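Local atomic coordinates of dermonecrotic toxin (Pasteurella multocida, PDB entry 2EBF), a protein that acts as a dermonecrotic and mitogenic toxin that induces bone resorption and is associated with severe atrophic rhinitis in pigs, with a thiol-protease-like catalytic triad in its C-terminal region. Residues 616-621 against 630-635; 669-672 against 677-680; 700-705 against 719-724. One frame throughout, in Å; residues are numbered along the deposited sequence.

Contact 1: 616-621 against 630-635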
loop_
_atom_site.group_PDB
_atom_site.type_symbol
_atom_site.label_atom_id
_atom_site.label_comp_id
_atom_site.label_asym_id
_atom_site.label_seq_id
_atom_site.Cartn_x
_atom_site.Cartn_y
_atom_site.Cartn_z
ATOM N N ASN A 616 -45.496 -8.997 23.311
ATOM C CA ASN A 616 -46.499 -9.022 22.267
ATOM C C ASN A 616 -47.462 -7.851 22.338
ATOM O O ASN A 616 -47.922 -7.372 21.307
ATOM C CB ASN A 616 -47.208 -10.365 22.231
ATOM C CG ASN A 616 -46.371 -11.419 21.545
ATOM O OD1 ASN A 616 -46.471 -11.603 20.330
ATOM N ND2 ASN A 616 -45.491 -12.073 22.300
ATOM N N SER A 617 -47.742 -7.377 23.550
ATOM C CA SER A 617 -48.543 -6.161 23.737
ATOM C C SER A 617 -47.893 -4.946 23.083
ATOM O O SER A 617 -48.579 -4.000 22.708
ATOM C CB SER A 617 -48.741 -5.862 25.218
ATOM O OG SER A 617 -49.634 -6.791 25.806
ATOM N N LEU A 618 -46.571 -4.985 22.950
ATOM C CA LEU A 618 -45.793 -3.858 22.435
ATOM C C LEU A 618 -45.759 -3.799 20.916
ATOM O O LEU A 618 -45.363 -2.781 20.333
ATOM C CB LEU A 618 -44.359 -3.930 22.964
ATOM C CG LEU A 618 -44.200 -3.727 24.468
ATOM C CD1 LEU A 618 -42.756 -3.884 24.857
ATOM C CD2 LEU A 618 -44.750 -2.365 24.898
ATOM N N VAL A 619 -46.159 -4.898 20.281
ATOM C CA VAL A 619 -46.087 -5.030 18.832
ATOM C C VAL A 619 -46.827 -3.892 18.117
ATOM O O VAL A 619 -47.979 -3.605 18.418
ATOM C CB VAL A 619 -46.610 -6.407 18.380
ATOM C CG1 VAL A 619 -46.839 -6.438 16.883
ATOM C CG2 VAL A 619 -45.629 -7.490 18.805
ATOM N N CYS A 620 -46.132 -3.249 17.184
ATOM C CA CYS A 620 -46.676 -2.143 16.414
ATOM C C CYS A 620 -46.475 -2.430 14.926
ATOM O O CYS A 620 -45.433 -2.943 14.532
ATOM C CB CYS A 620 -45.950 -0.860 16.821
ATOM S SG CYS A 620 -46.541 0.633 16.037
ATOM N N MET A 621 -47.464 -2.113 14.093
ATOM C CA MET A 621 -47.307 -2.366 12.655
ATOM C C MET A 621 -47.853 -1.285 11.721
ATOM O O MET A 621 -47.865 -1.462 10.499
ATOM C CB MET A 621 -47.818 -3.762 12.270
ATOM C CG MET A 621 -49.266 -4.058 12.576
ATOM S SD MET A 621 -49.455 -5.815 12.982
ATOM C CE MET A 621 -49.650 -5.725 14.758
ATOM N N SER A 630 -39.023 1.008 20.900
ATOM C CA SER A 630 -37.741 0.400 21.327
ATOM C C SER A 630 -37.381 0.563 22.822
ATOM O O SER A 630 -36.909 -0.394 23.438
ATOM C CB SER A 630 -36.555 0.739 20.394
ATOM O OG SER A 630 -36.289 2.124 20.318
ATOM N N PRO A 631 -37.599 1.753 23.422
ATOM C CA PRO A 631 -37.313 1.773 24.864
ATOM C C PRO A 631 -38.222 0.833 25.691
ATOM O O PRO A 631 -37.781 0.295 26.704
ATOM C CB PRO A 631 -37.544 3.246 25.250
ATOM C CG PRO A 631 -37.431 4.010 23.951
ATOM C CD PRO A 631 -38.037 3.074 22.941
ATOM N N LYS A 632 -39.462 0.636 25.252
ATOM C CA LYS A 632 -40.396 -0.254 25.943
ATOM C C LYS A 632 -39.923 -1.707 25.809
ATOM O O LYS A 632 -39.999 -2.494 26.760
ATOM C CB LYS A 632 -41.809 -0.094 25.385
ATOM C CG LYS A 632 -42.387 1.310 25.495
ATOM C CD LYS A 632 -43.731 1.417 24.772
ATOM C CE LYS A 632 -44.191 2.873 24.604
ATOM N NZ LYS A 632 -44.042 3.695 25.843
ATOM N N VAL A 633 -39.433 -2.060 24.626
ATOM C CA VAL A 633 -38.838 -3.378 24.422
ATOM C C VAL A 633 -37.615 -3.576 25.319
ATOM O O VAL A 633 -37.502 -4.600 25.997
ATOM C CB VAL A 633 -38.493 -3.607 22.926
ATOM C CG1 VAL A 633 -37.680 -4.874 22.729
ATOM C CG2 VAL A 633 -39.782 -3.650 22.120
ATOM N N ALA A 634 -36.707 -2.595 25.347
ATOM C CA ALA A 634 -35.521 -2.709 26.204
ATOM C C ALA A 634 -35.897 -2.876 27.685
ATOM O O ALA A 634 -35.265 -3.644 28.408
ATOM C CB ALA A 634 -34.577 -1.518 26.000
ATOM N N ALA A 635 -36.935 -2.179 28.120
ATOM C CA ALA A 635 -37.404 -2.248 29.511
ATOM C C ALA A 635 -37.944 -3.649 29.843
ATOM O O ALA A 635 -37.647 -4.208 30.907
ATOM C CB ALA A 635 -38.466 -1.183 29.757
#
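Two torsions aim Leu-618 at the helix of 630-635: chi1 of -67° sets CG anti to the carbonyl carbon, and chi2 of 177° stretches CD1 straight on from CA. The two methyls then divide the work. CD1 runs up against the helix backbone, 3.6 Å from the carbonyl oxygen of Lys-632, and the same methyl is 3.8 Å from Val-633 N. CD2 sits on the lysine side chain instead, with Leu-618 CD2 3.7 Å from Lys-632 CB. The aliphatic chain of Lys-632 passes obliquely over the leucine, and its CD is still 3.9 Å from Leu-618 CD2. Beyond that point the lysine turns at chi4, and the ammonium end leaves the leucine behind, about 8 Å separating this side chain from a bound phosphonate. Val-633 adds its CG2 branch, 4.0 Å from Leu-618 CD1; its CG1 branch goes to the sheet, where the valine also touches Ala-669.

What crosses here is van der Waals packing. The leucine follows the short helix 613-617, and Val-619 N comes back to Asn-616 O at 3.2 Å. Two residues after Leu-618, Cys-620 forms a disulfide with Cys-626. Between the two segments the chain holds Gly-624 to Ser-628, which bind the phosphonate ahead of helix 629-639. A cysteine-bearing, anion-binding loop running into the start of a helix recalls the layout of thiol proteases, consistent with the protease-like triad of this C-terminal region.

Contact 2: 669-672 against 677-680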
loop_
_atom_site.group_PDB
_atom_site.type_symbol
_atom_site.label_atom_id
_atom_site.label_comp_id
_atom_site.label_asym_id
_atom_site.label_seq_id
_atom_site.Cartn_x
_atom_site.Cartn_y
_atom_site.Cartn_z
ATOM N N ALA A 669 -34.383 -2.107 19.785
ATOM C CA ALA A 669 -33.679 -2.574 20.970
ATOM C C ALA A 669 -32.994 -3.900 20.660
ATOM O O ALA A 669 -33.247 -4.519 19.618
ATOM C CB ALA A 669 -34.656 -2.749 22.120
ATOM N N SER A 670 -32.130 -4.343 21.567
ATOM C CA SER A 670 -31.457 -5.619 21.405
ATOM C C SER A 670 -31.160 -6.216 22.776
ATOM O O SER A 670 -31.220 -5.519 23.801
ATOM C CB SER A 670 -30.156 -5.438 20.608
ATOM O OG SER A 670 -29.257 -4.599 21.308
ATOM N N PHE A 671 -30.878 -7.512 22.797
ATOM C CA PHE A 671 -30.312 -8.126 23.991
ATOM C C PHE A 671 -28.926 -8.634 23.627
ATOM O O PHE A 671 -28.612 -8.820 22.447
ATOM C CB PHE A 671 -31.219 -9.237 24.570
ATOM C CG PHE A 671 -31.271 -10.490 23.738
ATOM C CD1 PHE A 671 -30.395 -11.541 23.984
ATOM C CD2 PHE A 671 -32.211 -10.633 22.724
ATOM C CE1 PHE A 671 -30.431 -12.693 23.218
ATOM C CE2 PHE A 671 -32.258 -11.793 21.948
ATOM C CZ PHE A 671 -31.375 -12.825 22.198
ATOM N N LYS A 672 -28.096 -8.843 24.643
ATOM C CA LYS A 672 -26.726 -9.251 24.431
ATOM C C LYS A 672 -26.557 -10.683 24.913
ATOM O O LYS A 672 -26.942 -11.029 26.031
ATOM C CB LYS A 672 -25.764 -8.299 25.148
ATOM C CG LYS A 672 -24.346 -8.382 24.633
ATOM C CD LYS A 672 -23.671 -7.032 24.657
ATOM C CE LYS A 672 -22.222 -7.150 24.203
ATOM N NZ LYS A 672 -21.458 -5.925 24.595
ATOM N N GLU A 677 -24.914 -8.859 19.764
ATOM C CA GLU A 677 -26.218 -8.230 19.960
ATOM C C GLU A 677 -27.267 -8.818 19.012
ATOM O O GLU A 677 -26.998 -9.056 17.832
ATOM C CB GLU A 677 -26.129 -6.711 19.800
ATOM C CG GLU A 677 -25.314 -6.045 20.902
ATOM C CD GLU A 677 -25.800 -4.672 21.249
ATOM O OE1 GLU A 677 -26.803 -4.211 20.659
ATOM O OE2 GLU A 677 -25.182 -4.045 22.135
ATOM N N PHE A 678 -28.457 -9.056 19.552
ATOM C CA PHE A 678 -29.560 -9.619 18.783
ATOM C C PHE A 678 -30.726 -8.651 18.816
ATOM O O PHE A 678 -31.275 -8.387 19.886
ATOM C CB PHE A 678 -29.981 -10.946 19.396
ATOM C CG PHE A 678 -28.973 -12.040 19.211
ATOM C CD1 PHE A 678 -29.057 -12.891 18.119
ATOM C CD2 PHE A 678 -27.930 -12.202 20.120
ATOM C CE1 PHE A 678 -28.127 -13.902 17.935
ATOM C CE2 PHE A 678 -26.985 -13.214 19.941
ATOM C CZ PHE A 678 -27.089 -14.061 18.844
ATOM N N ALA A 679 -31.089 -8.104 17.655
ATOM C CA ALA A 679 -32.231 -7.199 17.560
ATOM C C ALA A 679 -33.505 -7.884 18.057
ATOM O O ALA A 679 -33.731 -9.059 17.768
ATOM C CB ALA A 679 -32.419 -6.747 16.132
ATOM N N VAL A 680 -34.313 -7.146 18.817
ATOM C CA VAL A 680 -35.662 -7.579 19.194
ATOM C C VAL A 680 -36.602 -6.490 18.686
ATOM O O VAL A 680 -36.840 -5.476 19.348
ATOM C CB VAL A 680 -35.812 -7.839 20.720
ATOM C CG1 VAL A 680 -37.266 -8.186 21.083
ATOM C CG2 VAL A 680 -34.893 -8.971 21.153
HETATM O O HOH W 1 -37.254 -2.801 19.531
HETATM O O HOH W 2 -22.725 -4.020 23.101
#
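Glu-677 OE1 is gripped twice: the hydroxyl of Ser-670 donates to it, OG to OE1 2.6 Å, and the backbone N of Gly-647 donates as well. The serine comes from above the carboxylate, 54° out of its plane. The partner oxygen is held too, by Met-646 N and by a water that spans to Lys-672: Lys-672 NZ is 2.7 Å from this water, and Glu-677 OE2 is 2.6 Å from it. Opposite charges thus face each other through solvent, with Lys-672 NZ and Glu-677 OE2 still 4.8 Å apart. Held at both oxygens, the carboxylate is probably fixed in its rotation and kept ionised.

On the other face of the strands the chemistry turns apolar. Phe-671 CG stands between its own N and carbonyl carbon, chi1 71°, which swings the ring toward the neighbouring strand. There Phe-678 CB lies over one face of the Phe-671 ring, toward its rim, 3.9 Å from the centroid, in a CH-pi contact. The two rings are nearly parallel, 15° between planes, but slid apart so that they hardly overlap. At the ring edge, in its plane, Phe-671 CD2 meets Val-680 CG2 at 3.5 Å. Leu-602 and Ile-609 of helix 596-610 and Leu-637 of helix 629-639 pack against this phenylalanine.

The backbones join through Phe-671 and Phe-678, a hydrogen-bonded pair: Phe-678 N to Phe-671 O is 2.9 Å, and Phe-671 N returns to Phe-678 O at 3.1 Å. Further along, a water links Ala-669 N with Val-680 O. This is an antiparallel beta hairpin inside the antiparallel sheet of the C3 region, with the Ser-670/Glu-677 polar group on one face and Phe-671, Phe-678 and Val-680 under helices 596-610 and 629-639 on the other.

Contact 3: 700-705 against 719-724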
loop_
_atom_site.group_PDB
_atom_site.type_symbol
_atom_site.label_atom_id
_atom_site.label_comp_id
_atom_site.label_asym_id
_atom_site.label_seq_id
_atom_site.Cartn_x
_atom_site.Cartn_y
_atom_site.Cartn_z
ATOM N N PRO A 700 -29.329 -11.336 14.596
ATOM C CA PRO A 700 -28.129 -10.585 14.949
ATOM C C PRO A 700 -28.177 -9.229 14.253
ATOM O O PRO A 700 -28.667 -9.142 13.125
ATOM C CB PRO A 700 -27.000 -11.451 14.396
ATOM C CG PRO A 700 -27.593 -12.848 14.376
ATOM C CD PRO A 700 -29.004 -12.615 13.939
ATOM N N VAL A 701 -27.706 -8.182 14.928
ATOM C CA VAL A 701 -27.958 -6.805 14.470
ATOM C C VAL A 701 -27.597 -6.554 12.990
ATOM O O VAL A 701 -28.348 -5.897 12.272
ATOM C CB VAL A 701 -27.381 -5.710 15.428
ATOM C CG1 VAL A 701 -28.182 -5.655 16.744
ATOM C CG2 VAL A 701 -25.907 -5.919 15.697
ATOM N N ASP A 702 -26.470 -7.100 12.529
ATOM C CA ASP A 702 -26.068 -6.924 11.121
ATOM C C ASP A 702 -27.047 -7.549 10.133
ATOM O O ASP A 702 -27.308 -6.992 9.062
ATOM C CB ASP A 702 -24.659 -7.458 10.881
ATOM C CG ASP A 702 -23.608 -6.691 11.647
ATOM O OD1 ASP A 702 -23.850 -5.522 12.026
ATOM O OD2 ASP A 702 -22.525 -7.271 11.872
ATOM N N ASP A 703 -27.562 -8.723 10.487
ATOM C CA ASP A 703 -28.568 -9.408 9.678
ATOM C C ASP A 703 -29.896 -8.660 9.710
ATOM O O ASP A 703 -30.586 -8.549 8.695
ATOM C CB ASP A 703 -28.736 -10.837 10.162
ATOM C CG ASP A 703 -27.459 -11.640 10.000
ATOM O OD1 ASP A 703 -26.878 -11.603 8.902
ATOM O OD2 ASP A 703 -27.014 -12.263 10.976
ATOM N N TRP A 704 -30.234 -8.125 10.880
ATOM C CA TRP A 704 -31.395 -7.245 11.008
ATOM C C TRP A 704 -31.278 -6.042 10.064
ATOM O O TRP A 704 -32.203 -5.773 9.303
ATOM C CB TRP A 704 -31.562 -6.776 12.459
ATOM C CG TRP A 704 -32.595 -5.675 12.639
ATOM C CD1 TRP A 704 -33.944 -5.835 12.803
ATOM C CD2 TRP A 704 -32.349 -4.259 12.698
ATOM N NE1 TRP A 704 -34.552 -4.617 12.940
ATOM C CE2 TRP A 704 -33.600 -3.629 12.887
ATOM C CE3 TRP A 704 -31.194 -3.465 12.605
ATOM C CZ2 TRP A 704 -33.736 -2.239 12.979
ATOM C CZ3 TRP A 704 -31.325 -2.071 12.697
ATOM C CH2 TRP A 704 -32.595 -1.476 12.886
ATOM N N ALA A 705 -30.143 -5.336 10.109
ATOM C CA ALA A 705 -29.940 -4.152 9.257
ATOM C C ALA A 705 -30.108 -4.504 7.787
ATOM O O ALA A 705 -30.805 -3.797 7.043
ATOM C CB ALA A 705 -28.572 -3.531 9.502
ATOM N N VAL A 719 -25.983 2.582 9.025
ATOM C CA VAL A 719 -26.310 1.977 10.321
ATOM C C VAL A 719 -25.514 2.653 11.435
ATOM O O VAL A 719 -24.308 2.906 11.286
ATOM C CB VAL A 719 -26.044 0.453 10.300
ATOM C CG1 VAL A 719 -26.305 -0.205 11.669
ATOM C CG2 VAL A 719 -26.929 -0.222 9.243
ATOM N N GLU A 720 -26.192 2.998 12.521
ATOM C CA GLU A 720 -25.510 3.337 13.763
ATOM C C GLU A 720 -25.925 2.328 14.820
ATOM O O GLU A 720 -27.111 2.015 14.956
ATOM C CB GLU A 720 -25.853 4.749 14.228
ATOM C CG GLU A 720 -25.097 5.844 13.479
ATOM C CD GLU A 720 -25.393 7.244 14.025
ATOM O OE1 GLU A 720 -25.148 8.242 13.292
ATOM O OE2 GLU A 720 -25.856 7.348 15.180
ATOM N N TYR A 721 -24.952 1.836 15.581
ATOM C CA TYR A 721 -25.197 0.773 16.564
ATOM C C TYR A 721 -25.676 1.296 17.931
ATOM O O TYR A 721 -25.071 1.012 18.976
ATOM C CB TYR A 721 -23.957 -0.117 16.667
ATOM C CG TYR A 721 -23.647 -0.788 15.340
ATOM C CD1 TYR A 721 -24.281 -1.968 14.976
ATOM C CD2 TYR A 721 -22.751 -0.212 14.429
ATOM C CE1 TYR A 721 -24.023 -2.583 13.735
ATOM C CE2 TYR A 721 -22.486 -0.813 13.195
ATOM C CZ TYR A 721 -23.123 -1.994 12.855
ATOM O OH TYR A 721 -22.856 -2.594 11.633
ATOM N N VAL A 722 -26.782 2.046 17.892
ATOM C CA VAL A 722 -27.517 2.507 19.068
ATOM C C VAL A 722 -28.977 2.694 18.679
ATOM O O VAL A 722 -29.267 3.153 17.579
ATOM C CB VAL A 722 -27.034 3.889 19.517
ATOM C CG1 VAL A 722 -27.439 4.136 20.966
ATOM C CG2 VAL A 722 -25.545 3.969 19.374
ATOM N N SER A 723 -29.893 2.367 19.582
ATOM C CA SER A 723 -31.320 2.626 19.350
ATOM C C SER A 723 -31.621 4.109 19.559
ATOM O O SER A 723 -30.911 4.799 20.297
ATOM C CB SER A 723 -32.179 1.751 20.282
ATOM O OG SER A 723 -31.968 2.105 21.646
ATOM N N LYS A 724 -32.666 4.605 18.904
ATOM C CA LYS A 724 -32.961 6.033 18.903
ATOM C C LYS A 724 -34.447 6.253 19.099
ATOM O O LYS A 724 -35.255 5.414 18.719
ATOM C CB LYS A 724 -32.535 6.667 17.576
ATOM C CG LYS A 724 -31.028 6.754 17.367
ATOM C CD LYS A 724 -30.742 6.986 15.883
ATOM C CE LYS A 724 -29.285 6.750 15.532
ATOM N NZ LYS A 724 -28.439 7.825 16.103
#
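Tyr-721, at the centre of an inverse gamma turn, reaches across to Val-701 and Asp-702. From CB, a chi1 of -61° lays CG beside the backbone N, and the ring is carried back toward the first turn of helix 701-711. Underneath it, Val-719 CG1 comes up against one face, off centre, 3.8 Å from Tyr-721 CZ. Along the rim, CE1 meets Val-701 CG2 at 4.3 Å, near the ring plane, and the same carbon lies 3.4 Å from Asp-702 OD1. Last comes the tip: Tyr-721 OH is 3.1 Å from Asp-702 OD1, a possible hydrogen bond. The aspartate crosses the tyrosine at about a right angle, its carboxylate turned 75° from the ring.

Helix 701-711 follows strand 697-700, with Pro-700 at the N-cap position, and leads on to strand 717-720. These two strands run parallel with three others between them in the sheet, which makes the helix the connection of a beta-alpha-beta crossover. Trp-704 lies over the intervening strands, packing on Ala-648, Thr-668 and Ala-679, while its NE1 bonds to Asp-681 OD2.

One turn along from Val-701, Ala-705 points its CB at Val-719 CG2, 3.7 Å away. The valine therefore serves two neighbours, one branch under the tyrosine and the other against the helix. On the strand's continuation, Lys-724 NZ makes a salt bridge to Glu-720 OE2 at 2.8 Å, and Lys-724 also forms a cation-pi contact with Phe-732.

In the fold
All three contacts belong to the C3 region at the end of the chain and follow one another in series, 1, then 2, then 3. The centre of contact 1 is about 13 Å from that of contact 2 and about 16 Å from that of contact 3, while the centres of contacts 2 and 3 are about 9 Å apart. Helix 629-639 rests on the hairpin of contact 2, with Ser-630 O and Ala-634 N against Ala-669 CB, and Ser-630 also packs on Ser-723 and Lys-724 of contact 3. Contacts 2 and 3 share the six-stranded antiparallel sheet: Glu-677 O probably accepts a hydrogen bond from Val-701 N. Helices thus pack on both faces of one sheet, and the phosphonate-binding loop lies beside contact 1.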